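Local coordinates for protein chitinase (Paenibacillus sp. FPU-7, PDB 5GZT) that probably hydrolyses internal beta-1,4 linkages of chitin and chitodextrins at random, using two glycoside hydrolase family 18 domains, at residues T270-V275 with N448-L453. Sequence-based numbering, arbitrary orientation.
Sequences TGKAFV and NKYYEL. With FMT (formic acid), chain G.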
# COMPACT_ATOMS: atom_id res chain seq x y z
N THR B 270 -5.70 26.02 -5.12
CA THR B 270 -5.37 24.76 -4.41
C THR B 270 -5.81 23.50 -5.18
O THR B 270 -6.68 23.54 -6.08
CB THR B 270 -5.99 24.73 -2.99
OG1 THR B 270 -7.36 25.16 -3.03
CG2 THR B 270 -5.19 25.58 -2.05
N GLY B 271 -5.18 22.39 -4.79
CA GLY B 271 -5.58 21.05 -5.25
C GLY B 271 -4.88 19.90 -4.54
O GLY B 271 -4.10 20.10 -3.56
N LYS B 272 -5.15 18.71 -5.08
CA LYS B 272 -4.57 17.42 -4.61
C LYS B 272 -3.71 16.85 -5.71
O LYS B 272 -4.14 16.83 -6.85
CB LYS B 272 -5.64 16.37 -4.40
CG LYS B 272 -6.55 16.55 -3.22
CD LYS B 272 -7.82 15.74 -3.49
CE LYS B 272 -8.82 15.90 -2.35
NZ LYS B 272 -9.94 14.92 -2.41
N ALA B 273 -2.52 16.36 -5.36
CA ALA B 273 -1.69 15.53 -6.23
C ALA B 273 -1.46 14.17 -5.58
O ALA B 273 -1.55 14.03 -4.36
CB ALA B 273 -0.34 16.15 -6.47
N PHE B 274 -1.07 13.20 -6.40
CA PHE B 274 -0.92 11.82 -5.91
C PHE B 274 0.48 11.34 -6.21
O PHE B 274 0.91 11.38 -7.36
CB PHE B 274 -1.94 10.98 -6.60
CG PHE B 274 -3.35 11.45 -6.38
CD1 PHE B 274 -3.98 11.22 -5.18
CD2 PHE B 274 -4.01 12.19 -7.35
CE1 PHE B 274 -5.27 11.65 -4.95
CE2 PHE B 274 -5.32 12.67 -7.11
CZ PHE B 274 -5.94 12.38 -5.90
N VAL B 275 1.19 10.94 -5.17
CA VAL B 275 2.58 10.47 -5.28
C VAL B 275 2.52 8.92 -5.37
O VAL B 275 1.83 8.27 -4.57
CB VAL B 275 3.41 11.02 -4.11
CG1 VAL B 275 4.79 10.41 -4.03
CG2 VAL B 275 3.56 12.54 -4.28
N ASN B 448 -8.28 20.09 10.38
CA ASN B 448 -7.05 20.32 9.58
C ASN B 448 -6.20 19.06 9.33
O ASN B 448 -4.95 19.09 9.32
CB ASN B 448 -6.23 21.43 10.20
CG ASN B 448 -7.06 22.69 10.38
OD1 ASN B 448 -7.66 23.20 9.42
ND2 ASN B 448 -7.16 23.16 11.62
N LYS B 449 -6.91 17.96 9.13
CA LYS B 449 -6.32 16.64 8.90
C LYS B 449 -7.08 16.07 7.72
O LYS B 449 -8.31 15.98 7.75
CB LYS B 449 -6.47 15.79 10.16
CG LYS B 449 -5.25 14.94 10.49
CD LYS B 449 -5.60 13.82 11.48
CE LYS B 449 -6.44 12.68 10.87
NZ LYS B 449 -5.68 11.48 10.38
N TYR B 450 -6.37 15.80 6.63
CA TYR B 450 -6.97 15.27 5.38
C TYR B 450 -7.34 13.76 5.47
O TYR B 450 -6.59 12.98 6.04
CB TYR B 450 -6.01 15.49 4.20
CG TYR B 450 -6.61 14.95 2.93
CD1 TYR B 450 -7.67 15.63 2.30
CD2 TYR B 450 -6.16 13.74 2.38
CE1 TYR B 450 -8.27 15.15 1.13
CE2 TYR B 450 -6.74 13.24 1.22
CZ TYR B 450 -7.78 13.91 0.58
OH TYR B 450 -8.39 13.32 -0.56
N TYR B 451 -8.51 13.41 4.96
CA TYR B 451 -9.09 12.04 5.01
C TYR B 451 -9.22 11.49 3.59
O TYR B 451 -9.73 12.18 2.69
CB TYR B 451 -10.50 11.99 5.68
CG TYR B 451 -10.50 12.63 7.07
CD1 TYR B 451 -9.62 12.19 8.05
CD2 TYR B 451 -11.34 13.75 7.37
CE1 TYR B 451 -9.57 12.79 9.30
CE2 TYR B 451 -11.29 14.39 8.64
CZ TYR B 451 -10.40 13.92 9.60
OH TYR B 451 -10.29 14.44 10.86
N GLU B 452 -8.83 10.22 3.41
CA GLU B 452 -8.92 9.52 2.13
C GLU B 452 -10.29 8.89 1.94
O GLU B 452 -10.92 8.46 2.88
CB GLU B 452 -7.86 8.41 2.04
CG GLU B 452 -6.42 8.85 1.88
CD GLU B 452 -5.48 7.68 1.42
OE1 GLU B 452 -5.85 6.51 1.65
OE2 GLU B 452 -4.37 7.93 0.86
N LEU B 453 -10.75 8.86 0.71
CA LEU B 453 -11.91 8.08 0.34
C LEU B 453 -11.53 7.22 -0.87
O LEU B 453 -10.97 7.72 -1.86
CB LEU B 453 -13.07 8.95 -0.06
CG LEU B 453 -14.35 8.21 -0.37
CD1 LEU B 453 -14.95 7.54 0.87
CD2 LEU B 453 -15.34 9.15 -0.98
C FMT G . -9.61 13.65 -5.40
O1 FMT G . -10.80 13.74 -5.05
O2 FMT G . -9.18 13.84 -6.66
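The backbones of strand 270-275 and the segment 448-453 keep well apart, the closest pair of CA atoms across them, those of Lys272 and Tyr450, being 10.5 Å from each other, so the contact is made by the side chains of these two residues. Lys272 NZ donates a hydrogen bond to Tyr450 OH at 2.9 Å. The two side chains meet at about a right angle, the lysine reaching the phenol end of the tyrosine. Beyond CG the Lys272 chain is extended, chi3 -178°, which carries the ammonium this far from its strand. Just behind it the methylene CE packs obliquely against the ring, 3.6 Å from Tyr450 CE1. On the other side, Tyr450 has CG anti to the backbone N, chi1 180°; its CB points toward the strand, and the hydroxyl at the far end of the ring meets the lysine. That hydroxyl also bonds Asp477, whose carboxylate would probably favour the nearby positive charge of Lys272.

Residues 448-453 lead out of helix 425-447 into strand 452-457, one of the parallel strands of the family 18 TIM barrel, while 270-275 belongs to the long strand 264-284, paired here with strand 251-261 of the neighbouring beta domain. The contact thus joins the beta domain's part of this strand, which continues into the barrel, to a helix-to-strand loop of the barrel. Arg437, from the helix, touches both Lys272 and Tyr450.

A formic acid molecule, probably from the crystallisation liquor, lies beside the lysine; NZ of Lys272 makes a weak 3.0 Å hydrogen bond to its O1, and Lys526 binds it as well. Replacing Lys272 by an alanine would probably leave the Tyr450 hydroxyl without this donor and open a gap beside its ring. The formic acid also lies at the edge of the Phe274 ring, its O2 3.6 Å from Phe274 CZ.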